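Long-range contacts in 6-phosphogluconolactonase (Shewanella baltica, PDB 3NWP), which probably hydrolyses 6-phosphogluconolactone to 6-phosphogluconate, a step of the oxidative pentose phosphate pathway: residues A[9-14]-A[228-233]; A[131-136]-A[184-189]; A[141-146]-A[214-219]; A[39-44]-A[61-66]; A[56-61]-A[93-98]. One frame throughout, in Å; residues are numbered along the deposited sequence. Where two conformers were deposited one is given.

Interaction 1. Residues A[9-14]-A[228-233]; sequences KSFDTP and DVFWSA
Lys9 N donates to Val229 O (2.8 Å) and Lys9 O accepts from Trp231 N (2.9 Å), so that the two bonds straddle Phe230. The extended side chain runs beside the Phe230 ring in the same direction, Lys9 CD lying 3.9 Å from CZ of that ring. Lys9 NZ stops 4.0 Å from Asp228 OD2, too far for a salt bridge; a water accepting from NZ and donating to OD2 joins the two. Ser10 turns to the opposite face of the sheet together with Trp231, and its CB reaches CE3 at the indole edge (3.9 Å). Strand 8-11 is paired in parallel with the C-terminal strand, which also pairs with strand 189-194 in the Rossmann-like sheet. Phe11 returns to the face of Lys9 and Phe230. Its ring plane is 20° from that of Phe230, yet the rings are slid apart and barely overlap, CE1 of Phe11 lying 3.5 Å from Phe230 CD2. Both rings touch Leu17 of helix 14-36. Phe11 N makes a weak bond to Trp231 O, while one water links Phe11 O to Ala233 N and another Asp12 O to Ala233 O. Thr13 is the N-cap of helix 14-36, its OG1 bonded to Ala16 N.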
# COMPACT_ATOMS: atom_id res chain seq x y z
N LYS A 9 15.56 -0.15 -7.98
CA LYS A 9 15.41 -0.05 -9.44
C LYS A 9 15.09 1.38 -9.82
O LYS A 9 14.07 1.93 -9.37
CB LYS A 9 14.35 -1.01 -9.90
CG LYS A 9 14.68 -2.46 -9.58
CD LYS A 9 13.72 -3.40 -10.28
CE LYS A 9 14.00 -4.87 -9.93
NZ LYS A 9 13.21 -5.74 -10.92
N SER A 10 15.97 2.00 -10.58
CA SER A 10 15.73 3.35 -11.06
C SER A 10 15.44 3.34 -12.56
O SER A 10 15.80 2.39 -13.29
CB SER A 10 16.94 4.25 -10.79
OG SER A 10 18.10 3.84 -11.53
N PHE A 11 14.77 4.42 -12.98
CA PHE A 11 14.26 4.56 -14.34
C PHE A 11 14.46 6.00 -14.84
O PHE A 11 14.56 6.93 -14.04
CB PHE A 11 12.79 4.21 -14.41
CG PHE A 11 12.52 2.81 -14.01
CD1 PHE A 11 12.35 2.49 -12.67
CD2 PHE A 11 12.50 1.78 -14.97
CE1 PHE A 11 12.16 1.16 -12.30
CE2 PHE A 11 12.31 0.46 -14.59
CZ PHE A 11 12.12 0.16 -13.27
N ASP A 12 14.55 6.09 -16.16
CA ASP A 12 14.68 7.39 -16.88
C ASP A 12 13.58 8.38 -16.47
O ASP A 12 13.86 9.55 -16.15
CB ASP A 12 14.58 7.15 -18.39
CG ASP A 12 15.79 6.48 -19.00
OD1 ASP A 12 16.84 6.31 -18.34
OD2 ASP A 12 15.68 6.11 -20.21
N THR A 13 12.35 7.88 -16.49
CA THR A 13 11.14 8.67 -16.35
C THR A 13 10.12 7.93 -15.50
O THR A 13 10.18 6.68 -15.40
CB THR A 13 10.44 8.92 -17.70
OG1 THR A 13 10.00 7.71 -18.29
CG2 THR A 13 11.41 9.70 -18.66
N PRO A 14 9.17 8.67 -14.92
CA PRO A 14 8.03 7.98 -14.28
C PRO A 14 7.30 7.05 -15.22
O PRO A 14 6.85 5.97 -14.78
CB PRO A 14 7.13 9.15 -13.83
CG PRO A 14 8.15 10.25 -13.48
CD PRO A 14 9.18 10.13 -14.63
N ASP A 228 10.96 -4.40 -3.30
CA ASP A 228 11.66 -3.82 -4.44
C ASP A 228 11.28 -2.32 -4.49
O ASP A 228 10.07 -1.96 -4.55
CB ASP A 228 11.26 -4.44 -5.76
CG ASP A 228 11.75 -5.88 -5.93
OD1 ASP A 228 11.81 -6.67 -4.98
OD2 ASP A 228 12.03 -6.22 -7.10
N VAL A 229 12.26 -1.43 -4.45
CA VAL A 229 12.01 0.01 -4.52
C VAL A 229 12.17 0.50 -5.94
O VAL A 229 13.17 0.21 -6.62
CB VAL A 229 13.02 0.76 -3.63
CG1 VAL A 229 12.80 2.29 -3.71
CG2 VAL A 229 12.94 0.21 -2.16
N PHE A 230 11.11 1.08 -6.48
CA PHE A 230 11.07 1.64 -7.85
C PHE A 230 11.11 3.15 -7.78
O PHE A 230 10.25 3.77 -7.07
CB PHE A 230 9.78 1.22 -8.55
CG PHE A 230 9.81 -0.15 -9.16
CD1 PHE A 230 10.05 -1.32 -8.41
CD2 PHE A 230 9.57 -0.31 -10.51
CE1 PHE A 230 10.09 -2.54 -9.02
CE2 PHE A 230 9.62 -1.55 -11.12
CZ PHE A 230 9.86 -2.67 -10.41
N TRP A 231 12.05 3.77 -8.48
CA TRP A 231 12.20 5.22 -8.39
C TRP A 231 12.54 5.84 -9.73
O TRP A 231 13.24 5.25 -10.53
CB TRP A 231 13.31 5.59 -7.36
CG TRP A 231 13.59 7.09 -7.26
CD1 TRP A 231 12.94 8.01 -6.49
CD2 TRP A 231 14.60 7.80 -7.97
NE1 TRP A 231 13.44 9.25 -6.71
CE2 TRP A 231 14.47 9.16 -7.61
CE3 TRP A 231 15.57 7.43 -8.91
CZ2 TRP A 231 15.32 10.16 -8.11
CZ3 TRP A 231 16.39 8.41 -9.42
CH2 TRP A 231 16.27 9.77 -9.00
N SER A 232 12.05 7.06 -9.95
CA SER A 232 12.50 7.97 -11.03
C SER A 232 12.52 9.37 -10.51
O SER A 232 11.72 9.71 -9.62
CB SER A 232 11.54 7.89 -12.22
OG SER A 232 12.06 8.67 -13.29
N ALA A 233 13.41 10.22 -11.05
CA ALA A 233 13.39 11.64 -10.72
C ALA A 233 12.11 12.28 -11.25
O ALA A 233 11.51 11.78 -12.22
CB ALA A 233 14.61 12.34 -11.32
OXT ALA A 233 11.71 13.31 -10.70
O HOH W 1 10.99 -5.88 -9.47
O HOH W 2 15.29 9.50 -13.17
O HOH W 3 12.75 11.59 -14.50

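Interaction 2. Residues A[131-136]-A[184-189]; sequences DVVVLG and LNSRQI
Val133 and Ile189 form a parallel bridge, their CA atoms 4.7 Å apart. Val133 N donates to Gln188 O at 2.9 Å, and Ile189 CA makes a CH...O contact with Val133 O at 3.2 Å. Here strand 189-194 joins strand 132-135 in the parallel part of the Rossmann-like sheet, after the chain has left helix 180-184 by an inverse gamma turn at Asn185. The bridged residues face the same way, with Val133 CB 4.1 Å from Ile189 CG1. Val133 CG2, anti to its carbonyl carbon, is directed back to Ser186 CB at 3.8 Å, whereas Ile189 CG2 touches Leu135 CD1 as those two side chains pass at a slant. At the other end, Asp131 and Arg187 lie side by side with carboxylate and guanidinium planes 17° apart. In the conformer described, Arg187 NE donates to Asp131 OD1 at 2.9 Å, a salt bridge bent to 135° that meets OD1 nearly along its C-O axis. OD1 has a second salt bridge, with Arg36, and OD2 accepts from Ser40 N; two arginines around one buried carboxylate would probably keep it ionised. Gln188 turns away from strand 132-135, its OE1 bonded to Gln28. The bend at chi2 (79°) swings CD round, and Gln188 NE2 donates within its amide plane to Ile189 O at 3.0 Å, reaching that oxygen from above the carbonyl plane.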
# COMPACT_ATOMS: atom_id res chain seq x y z
N ASP A 131 -0.62 -11.33 -2.22
CA ASP A 131 0.35 -11.65 -3.26
C ASP A 131 1.25 -10.47 -3.62
O ASP A 131 2.47 -10.62 -3.81
CB ASP A 131 -0.35 -12.16 -4.49
CG ASP A 131 -1.07 -13.47 -4.19
OD1 ASP A 131 -0.37 -14.45 -3.80
OD2 ASP A 131 -2.32 -13.51 -4.20
N VAL A 132 0.65 -9.28 -3.70
CA VAL A 132 1.39 -8.06 -4.06
C VAL A 132 0.88 -6.89 -3.20
O VAL A 132 -0.35 -6.70 -3.08
CB VAL A 132 1.21 -7.70 -5.52
CG1 VAL A 132 1.95 -6.37 -5.83
CG2 VAL A 132 1.76 -8.78 -6.45
N VAL A 133 1.79 -6.17 -2.56
CA VAL A 133 1.48 -4.94 -1.83
C VAL A 133 2.26 -3.82 -2.44
O VAL A 133 3.49 -3.91 -2.60
CB VAL A 133 1.89 -5.09 -0.37
CG1 VAL A 133 1.72 -3.77 0.43
CG2 VAL A 133 1.09 -6.21 0.30
N VAL A 134 1.59 -2.72 -2.78
CA VAL A 134 2.20 -1.53 -3.37
C VAL A 134 2.08 -0.41 -2.35
O VAL A 134 0.98 -0.03 -1.95
CB VAL A 134 1.56 -1.12 -4.68
CG1 VAL A 134 2.41 0.03 -5.33
CG2 VAL A 134 1.42 -2.33 -5.64
N LEU A 135 3.24 0.06 -1.88
CA LEU A 135 3.36 1.10 -0.88
C LEU A 135 3.88 2.44 -1.44
O LEU A 135 4.59 2.47 -2.47
CB LEU A 135 4.27 0.62 0.28
CG LEU A 135 3.83 -0.63 1.03
CD1 LEU A 135 4.92 -0.86 2.15
CD2 LEU A 135 2.45 -0.36 1.67
N GLY A 136 3.62 3.50 -0.69
CA GLY A 136 4.28 4.78 -0.87
C GLY A 136 4.99 5.15 0.41
O GLY A 136 4.94 4.43 1.42
N LEU A 184 3.21 -7.21 6.19
CA LEU A 184 4.38 -8.12 6.05
C LEU A 184 4.00 -9.55 5.78
O LEU A 184 4.88 -10.29 5.26
CB LEU A 184 5.29 -8.01 7.27
CG LEU A 184 6.01 -6.69 7.43
CD1 LEU A 184 6.91 -6.79 8.67
CD2 LEU A 184 6.84 -6.23 6.15
N ASN A 185 2.73 -9.92 5.97
CA ASN A 185 2.25 -11.26 5.58
C ASN A 185 1.84 -11.20 4.11
O ASN A 185 0.68 -11.22 3.74
CB ASN A 185 1.09 -11.76 6.45
CG ASN A 185 0.78 -13.24 6.20
OD1 ASN A 185 1.67 -14.02 5.81
ND2 ASN A 185 -0.46 -13.60 6.37
N SER A 186 2.89 -11.05 3.31
CA SER A 186 2.78 -10.83 1.90
C SER A 186 3.96 -11.49 1.25
O SER A 186 4.99 -11.78 1.88
CB SER A 186 2.77 -9.34 1.58
OG SER A 186 3.93 -8.71 2.08
N ARG A 187 3.80 -11.71 -0.04
CA ARG A 187 4.79 -12.37 -0.88
C ARG A 187 5.77 -11.39 -1.53
O ARG A 187 6.98 -11.71 -1.69
CB ARG A 187 4.08 -13.22 -1.96
CG ARG A 187 3.05 -14.22 -1.39
CD ARG A 187 2.52 -15.20 -2.50
NE ARG A 187 1.35 -15.91 -2.00
CZ ARG A 187 1.40 -17.05 -1.30
NH1 ARG A 187 2.55 -17.64 -1.02
NH2 ARG A 187 0.26 -17.58 -0.85
N GLN A 188 5.27 -10.19 -1.88
CA GLN A 188 6.07 -9.19 -2.57
C GLN A 188 5.55 -7.80 -2.20
O GLN A 188 4.33 -7.58 -2.26
CB GLN A 188 5.99 -9.37 -4.05
CG GLN A 188 6.66 -8.23 -4.86
CD GLN A 188 8.16 -8.38 -4.93
OE1 GLN A 188 8.67 -9.42 -5.43
NE2 GLN A 188 8.92 -7.40 -4.40
N ILE A 189 6.46 -6.90 -1.80
CA ILE A 189 6.13 -5.51 -1.62
C ILE A 189 6.91 -4.68 -2.61
O ILE A 189 8.10 -4.94 -2.91
CB ILE A 189 6.55 -5.10 -0.16
CG1 ILE A 189 5.71 -5.86 0.85
CG2 ILE A 189 6.43 -3.58 -0.00
CD1 ILE A 189 6.19 -5.71 2.30

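Interaction 3. Residues A[141-146]-A[214-219]; sequences GHTCSW and MPIRAV
Gly141 and Trp146 pack on Pro215 and Ile216, a buried contact of the loop between strand 132-135 and helix 153-158 with the turn Met214-Arg217 and the short helix following it. One backbone bond joins the two segments: Ile216 N donates to Gly141 O at 2.9 Å and 165°. The turn is of type I, closed by Arg217 N on Met214 O, and presents the Ile216 N-H to the loop. Gly141 has positive phi (81°) and sits against selenomethionine Met214, whose CE is 3.6 Å from Gly141 CA. A CB here would collide with Met214 CG and with the preceding carbonyl O, so packing and backbone angles both call for glycine. Pro215 fits between Gly141 and Trp146. Its CD faces Gly141 O, while its CG is 3.3 Å from Trp146 O, a buried carbonyl oxygen that has no polar partner in the model. Trp146 CB and Pro215 CB are 3.7 Å apart, and farther along the indole CE3 has Pro215 O at its edge, near the ring plane. The far corner, Trp146 CZ3, touches Val219 CG2 at 3.9 Å, the two side chains crossing at about a right angle; NE1 is held by Leu178 O. Thr143 CB meets Ile216 CD1 at 3.7 Å, again with crossed side chains, and Thr143 OG1 bonds to Gly136 O. The Gly-His-Thr sequence of this loop belongs to the glycine-rich segment after a central strand that is characteristic of 6-phosphogluconolactonases, where it probably borders the active-site pocket.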
# COMPACT_ATOMS: atom_id res chain seq x y z
N GLY A 141 8.76 9.95 6.25
CA GLY A 141 9.02 8.53 6.44
C GLY A 141 7.87 7.61 6.79
O GLY A 141 8.12 6.43 7.03
N HIS A 142 6.64 8.14 6.81
CA HIS A 142 5.46 7.31 7.04
C HIS A 142 5.21 6.44 5.82
O HIS A 142 5.65 6.78 4.70
CB HIS A 142 4.19 8.12 7.40
CG HIS A 142 3.34 8.57 6.26
ND1 HIS A 142 3.51 9.78 5.62
CD2 HIS A 142 2.27 7.98 5.67
CE1 HIS A 142 2.58 9.92 4.68
NE2 HIS A 142 1.82 8.84 4.69
N THR A 143 4.52 5.32 6.05
CA THR A 143 3.96 4.49 4.99
C THR A 143 2.61 4.02 5.49
O THR A 143 2.29 4.16 6.66
CB THR A 143 4.90 3.34 4.62
OG1 THR A 143 4.38 2.67 3.47
CG2 THR A 143 5.04 2.29 5.74
N CYS A 144 1.77 3.50 4.60
CA CYS A 144 0.36 3.22 5.01
C CYS A 144 -0.15 4.45 5.75
O CYS A 144 0.05 5.58 5.27
CB CYS A 144 0.24 1.92 5.79
SG CYS A 144 0.87 0.48 4.86
N SER A 145 -0.87 4.27 6.88
CA SER A 145 -1.10 5.38 7.81
C SER A 145 -0.39 5.11 9.13
O SER A 145 -0.92 5.38 10.23
CB SER A 145 -2.61 5.76 7.98
OG SER A 145 -3.05 6.55 6.87
N TRP A 146 0.84 4.61 9.03
CA TRP A 146 1.76 4.43 10.14
C TRP A 146 2.54 5.71 10.28
O TRP A 146 3.54 5.93 9.61
CB TRP A 146 2.75 3.26 9.93
CG TRP A 146 2.19 1.93 9.54
CD1 TRP A 146 0.87 1.48 9.55
CD2 TRP A 146 2.96 0.86 8.99
NE1 TRP A 146 0.80 0.20 9.06
CE2 TRP A 146 2.07 -0.19 8.66
CE3 TRP A 146 4.32 0.70 8.69
CZ2 TRP A 146 2.51 -1.38 8.10
CZ3 TRP A 146 4.74 -0.51 8.12
CH2 TRP A 146 3.83 -1.50 7.81
N MSE A 214 10.79 6.82 11.54
CA MSE A 214 10.40 6.67 10.11
C MSE A 214 9.81 5.28 9.90
O MSE A 214 10.54 4.31 9.67
CB MSE A 214 11.60 6.89 9.19
CG MSE A 214 12.18 8.31 9.22
SE MSE A 214 13.60 8.65 8.05
CE MSE A 214 12.61 8.80 6.58
N PRO A 215 8.47 5.16 9.97
CA PRO A 215 7.85 3.83 9.98
C PRO A 215 8.04 2.95 8.70
O PRO A 215 7.95 1.74 8.79
CB PRO A 215 6.38 4.14 10.26
CG PRO A 215 6.45 5.39 11.15
CD PRO A 215 7.54 6.20 10.47
N ILE A 216 8.37 3.59 7.57
CA ILE A 216 8.78 2.86 6.38
C ILE A 216 9.92 1.85 6.70
O ILE A 216 10.05 0.82 6.08
CB ILE A 216 9.13 3.82 5.23
CG1 ILE A 216 9.42 3.05 3.93
CG2 ILE A 216 10.42 4.63 5.55
CD1 ILE A 216 8.21 2.21 3.38
N ARG A 217 10.76 2.19 7.71
CA ARG A 217 11.78 1.26 8.10
C ARG A 217 11.31 -0.10 8.53
O ARG A 217 12.05 -1.07 8.45
CB ARG A 217 12.66 1.90 9.22
CG ARG A 217 13.42 3.13 8.75
CD ARG A 217 13.97 3.95 9.91
NE ARG A 217 14.88 4.99 9.47
CZ ARG A 217 15.22 6.06 10.20
NH1 ARG A 217 14.63 6.27 11.39
NH2 ARG A 217 16.11 6.95 9.74
N ALA A 218 10.07 -0.21 9.04
CA ALA A 218 9.54 -1.51 9.41
C ALA A 218 9.43 -2.47 8.23
O ALA A 218 9.59 -3.67 8.39
CB ALA A 218 8.17 -1.38 10.13
N VAL A 219 9.24 -1.89 7.04
CA VAL A 219 9.24 -2.62 5.78
C VAL A 219 10.67 -2.81 5.22
O VAL A 219 11.05 -3.90 4.83
CB VAL A 219 8.36 -1.89 4.75
CG1 VAL A 219 8.52 -2.47 3.35
CG2 VAL A 219 6.87 -1.96 5.19

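Interaction 4. Residues A[39-44]-A[61-66]; sequences ASLVVS and IDWSDV
Ala39 and Val66 form the close part of this contact, a single parallel bridge with CA atoms 4.7 Å apart. Ala39 N donates to Asp65 O at 2.9 Å and 159°, and Ala39 O receives a CH...O contact from Val66 CA at 3.5 Å. Beyond the backbone the side chains touch more lightly: Ala39 CB is 4.4 Å from Val66 CG2, and Val66 CG1, anti to its own N (chi1 179°), approaches Leu41 CB at 4.2 Å. The bridge begins the pairing of strands 39-43 and 66-74, which with helix 50-58 between them make a beta-alpha-beta crossover of the Rossmann-like domain. The chain enters the second strand by an inverse gamma turn at Asp62 and a 3-10 turn at Trp63 and Ser64. That turn lets the indole of Trp63 reach back, with CZ3 4.3 Å from Leu41 CD2, which lies at the ring edge. Ile61 CD1 sits over the centre of one indole face, 3.7 Å above the plane, and Trp63 NE1 bonds to Lys59 O, fixing the ring against its own loop. The partly exposed Asp65 behaves differently: only its backbone serves the bridge, while its carboxylate leads away from strand 39-43 to a salt bridge between OD1 and Lys38 NZ.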
# COMPACT_ATOMS: atom_id res chain seq x y z
N ALA A 39 -6.10 -14.27 -6.31
CA ALA A 39 -4.94 -13.51 -5.90
C ALA A 39 -5.42 -12.30 -5.13
O ALA A 39 -6.59 -11.98 -5.12
CB ALA A 39 -4.13 -13.08 -7.11
N SER A 40 -4.49 -11.66 -4.40
CA SER A 40 -4.80 -10.45 -3.65
C SER A 40 -3.73 -9.39 -3.87
O SER A 40 -2.52 -9.66 -3.93
CB SER A 40 -5.02 -10.71 -2.17
OG SER A 40 -3.90 -11.31 -1.60
N LEU A 41 -4.22 -8.16 -4.04
CA LEU A 41 -3.44 -6.95 -4.28
C LEU A 41 -3.84 -5.86 -3.27
O LEU A 41 -5.03 -5.59 -3.08
CB LEU A 41 -3.75 -6.46 -5.65
CG LEU A 41 -3.17 -5.12 -6.07
CD1 LEU A 41 -1.63 -5.14 -6.14
CD2 LEU A 41 -3.79 -4.60 -7.46
N VAL A 42 -2.84 -5.24 -2.64
CA VAL A 42 -3.05 -4.08 -1.77
C VAL A 42 -2.40 -2.93 -2.48
O VAL A 42 -1.24 -3.00 -2.91
CB VAL A 42 -2.40 -4.28 -0.41
CG1 VAL A 42 -2.50 -2.99 0.45
CG2 VAL A 42 -3.03 -5.55 0.33
N VAL A 43 -3.12 -1.83 -2.64
CA VAL A 43 -2.58 -0.63 -3.20
C VAL A 43 -2.67 0.58 -2.25
O VAL A 43 -3.55 0.61 -1.36
CB VAL A 43 -3.23 -0.25 -4.53
CG1 VAL A 43 -2.97 -1.40 -5.58
CG2 VAL A 43 -4.78 0.00 -4.41
N SER A 44 -1.81 1.57 -2.49
CA SER A 44 -1.80 2.80 -1.75
C SER A 44 -2.30 3.97 -2.59
O SER A 44 -2.38 3.89 -3.82
CB SER A 44 -0.38 3.07 -1.22
OG SER A 44 0.08 2.02 -0.38
N ILE A 61 -5.01 -9.87 -17.62
CA ILE A 61 -4.89 -10.97 -16.66
C ILE A 61 -6.31 -11.27 -16.16
O ILE A 61 -7.28 -10.53 -16.47
CB ILE A 61 -3.93 -10.61 -15.47
CG1 ILE A 61 -4.43 -9.42 -14.67
CG2 ILE A 61 -2.49 -10.37 -16.01
CD1 ILE A 61 -3.75 -9.27 -13.21
N ASP A 62 -6.40 -12.34 -15.35
CA ASP A 62 -7.66 -12.81 -14.79
C ASP A 62 -8.09 -11.90 -13.61
O ASP A 62 -8.21 -12.35 -12.47
CB ASP A 62 -7.52 -14.27 -14.35
CG ASP A 62 -7.35 -15.25 -15.46
OD1 ASP A 62 -7.87 -15.03 -16.59
OD2 ASP A 62 -6.73 -16.34 -15.27
N TRP A 63 -8.40 -10.62 -13.89
CA TRP A 63 -8.78 -9.64 -12.89
C TRP A 63 -9.95 -10.02 -11.99
O TRP A 63 -10.02 -9.59 -10.84
CB TRP A 63 -9.04 -8.26 -13.49
CG TRP A 63 -7.81 -7.47 -13.88
CD1 TRP A 63 -7.39 -7.18 -15.14
CD2 TRP A 63 -6.83 -6.90 -12.99
NE1 TRP A 63 -6.23 -6.43 -15.09
CE2 TRP A 63 -5.86 -6.26 -13.78
CE3 TRP A 63 -6.69 -6.85 -11.60
CZ2 TRP A 63 -4.79 -5.59 -13.22
CZ3 TRP A 63 -5.62 -6.19 -11.04
CH2 TRP A 63 -4.66 -5.58 -11.85
N SER A 64 -10.88 -10.81 -12.56
CA SER A 64 -12.05 -11.22 -11.79
C SER A 64 -11.72 -12.21 -10.67
O SER A 64 -12.53 -12.43 -9.77
CB SER A 64 -13.18 -11.78 -12.72
OG SER A 64 -12.78 -12.97 -13.40
N ASP A 65 -10.52 -12.75 -10.70
CA ASP A 65 -10.02 -13.66 -9.69
C ASP A 65 -9.00 -12.90 -8.80
O ASP A 65 -8.30 -13.56 -8.02
CB ASP A 65 -9.37 -14.86 -10.31
CG ASP A 65 -10.36 -15.70 -11.12
OD1 ASP A 65 -11.40 -16.02 -10.52
OD2 ASP A 65 -10.07 -16.05 -12.27
N VAL A 66 -8.98 -11.57 -8.88
CA VAL A 66 -8.05 -10.74 -8.04
C VAL A 66 -8.88 -9.95 -7.07
O VAL A 66 -9.80 -9.19 -7.47
CB VAL A 66 -7.16 -9.81 -8.89
CG1 VAL A 66 -6.23 -8.95 -7.94
CG2 VAL A 66 -6.37 -10.59 -9.94

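Interaction 5. Residues A[56-61]-A[93-98]; sequences LSMKSI and LQNRAS
Ser57 O, near the C-terminal end of helix 50-58, is gripped by two successive backbone N-H groups, those of Ala97 (3.2 Å, 143°) and, more weakly, Arg96 (2.9 Å). The loop 93-98, which turns into a 3-10 helix at Arg96, supplies donors to the carbonyls of the last helical turn. Met58 O is taken by a side chain instead: Arg96 NH1 donates to it at 2.7 Å, with the oxygen close to the guanidinium plane. The arm of Arg96, extended from CG to NE, passes close to the same carbonyl, CD lying 3.3 Å from Met58 O, and Ser60 CB stands over one face of the guanidinium. A positive charge here would probably suit the negative end of the helix dipole. On the Ser57 side chain, OG accepts an almost straight bond (177°) from Asn95 ND2 at 2.9 Å and is also bonded to Gln54 O one turn back. Chi1 (-53°) sets Asn95 CG beside its own N, and the donor meets OG within the amide plane. In the conformer described, the bent Met58 chain crosses Asn95 at a slant, Met58 SE being 3.6 Å from Asn95 CB. Ala97 CB packs against the helix backbone, 3.9 Å from Ser57 CA.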
# COMPACT_ATOMS: atom_id res chain seq x y z
N LEU A 56 -2.16 -0.52 -15.24
CA LEU A 56 -2.55 -1.82 -14.71
C LEU A 56 -3.96 -2.19 -15.18
O LEU A 56 -4.23 -3.35 -15.48
CB LEU A 56 -2.59 -1.79 -13.18
CG LEU A 56 -1.37 -2.20 -12.45
CD1 LEU A 56 -1.65 -2.02 -10.92
CD2 LEU A 56 -0.94 -3.69 -12.74
N SER A 57 -4.87 -1.20 -15.23
CA SER A 57 -6.24 -1.43 -15.62
C SER A 57 -6.35 -2.05 -17.01
O SER A 57 -7.37 -2.69 -17.28
CB SER A 57 -7.07 -0.17 -15.53
OG SER A 57 -6.91 0.66 -16.68
N MSE A 58 -5.36 -1.85 -17.87
CA MSE A 58 -5.42 -2.38 -19.22
C MSE A 58 -4.76 -3.76 -19.37
O MSE A 58 -4.94 -4.41 -20.42
CB MSE A 58 -4.83 -1.37 -20.22
CG MSE A 58 -5.74 -0.19 -20.50
SE MSE A 58 -7.29 -0.70 -21.50
CE MSE A 58 -6.57 -0.48 -23.29
N LYS A 59 -4.03 -4.24 -18.34
CA LYS A 59 -3.32 -5.53 -18.43
C LYS A 59 -4.32 -6.69 -18.57
O LYS A 59 -5.31 -6.73 -17.83
CB LYS A 59 -2.42 -5.74 -17.22
CG LYS A 59 -1.23 -4.78 -17.14
CD LYS A 59 -0.21 -5.07 -18.21
CE LYS A 59 0.96 -4.08 -18.20
NZ LYS A 59 1.91 -4.40 -19.32
N SER A 60 -4.04 -7.61 -19.50
CA SER A 60 -4.90 -8.75 -19.74
C SER A 60 -4.50 -9.93 -18.85
O SER A 60 -3.65 -10.75 -19.18
CB SER A 60 -4.80 -9.19 -21.22
OG SER A 60 -5.69 -10.27 -21.49
N ILE A 61 -5.01 -9.87 -17.62
CA ILE A 61 -4.89 -10.97 -16.66
C ILE A 61 -6.31 -11.27 -16.16
O ILE A 61 -7.28 -10.53 -16.47
CB ILE A 61 -3.93 -10.61 -15.47
CG1 ILE A 61 -4.43 -9.42 -14.67
CG2 ILE A 61 -2.49 -10.37 -16.01
CD1 ILE A 61 -3.75 -9.27 -13.21
N LEU A 93 -10.04 0.62 -11.19
CA LEU A 93 -11.15 -0.31 -11.38
C LEU A 93 -11.90 0.12 -12.66
O LEU A 93 -13.09 0.53 -12.65
CB LEU A 93 -12.07 -0.27 -10.19
CG LEU A 93 -11.44 -0.66 -8.87
CD1 LEU A 93 -12.56 -0.71 -7.80
CD2 LEU A 93 -10.74 -2.04 -8.94
N GLN A 94 -11.14 0.08 -13.74
CA GLN A 94 -11.58 0.55 -15.07
C GLN A 94 -11.07 -0.47 -16.10
O GLN A 94 -10.20 -1.30 -15.81
CB GLN A 94 -10.98 1.92 -15.35
CG GLN A 94 -11.42 3.04 -14.38
CD GLN A 94 -12.88 3.40 -14.52
OE1 GLN A 94 -13.45 3.29 -15.61
NE2 GLN A 94 -13.51 3.80 -13.44
N ASN A 95 -11.59 -0.44 -17.33
CA ASN A 95 -11.01 -1.32 -18.36
C ASN A 95 -11.03 -2.79 -17.92
O ASN A 95 -12.07 -3.25 -17.44
CB ASN A 95 -9.65 -0.77 -18.79
CG ASN A 95 -9.74 0.70 -19.20
OD1 ASN A 95 -10.62 1.05 -20.01
ND2 ASN A 95 -8.90 1.56 -18.64
N ARG A 96 -9.95 -3.55 -18.15
CA ARG A 96 -9.94 -4.97 -17.85
C ARG A 96 -10.08 -5.19 -16.35
O ARG A 96 -10.59 -6.21 -15.91
CB ARG A 96 -8.72 -5.65 -18.44
CG ARG A 96 -8.66 -5.53 -19.99
CD ARG A 96 -7.59 -6.36 -20.64
NE ARG A 96 -7.80 -6.47 -22.11
CZ ARG A 96 -7.20 -5.73 -23.04
NH1 ARG A 96 -6.29 -4.80 -22.76
NH2 ARG A 96 -7.52 -5.94 -24.31
N ALA A 97 -9.60 -4.24 -15.57
CA ALA A 97 -9.69 -4.41 -14.10
C ALA A 97 -11.03 -4.01 -13.47
O ALA A 97 -11.20 -4.15 -12.26
CB ALA A 97 -8.52 -3.65 -13.44
N SER A 98 -11.94 -3.50 -14.29
CA SER A 98 -13.33 -3.45 -13.98
C SER A 98 -13.74 -4.73 -13.30
O SER A 98 -14.59 -4.70 -12.44
CB SER A 98 -14.18 -3.33 -15.26
OG SER A 98 -13.85 -2.16 -15.99

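In the fold
Interactions 1, 2 and 4 lie on one sheet. Asp228 of interaction 1 donates from N to Ile189 O of interaction 2 (2.9 Å), and Val134 of interaction 2 does the same to Val42 O of interaction 4 (2.9 Å), so the three run in sequence across neighbouring strands. Interaction 5 adjoins interaction 4 at the periphery, their centres 10 Å apart; they share Ile61, and Trp63 packs on Ala97. On the other side of the chain's centre, interaction 3 touches interaction 2 where Leu135 packs against Cys144 and Val219; its centre is about 29 Å from that of interaction 5. The loop of interaction 3 follows the C-terminal end of strand 132-135, where a Rossmann-like enzyme commonly places its active site.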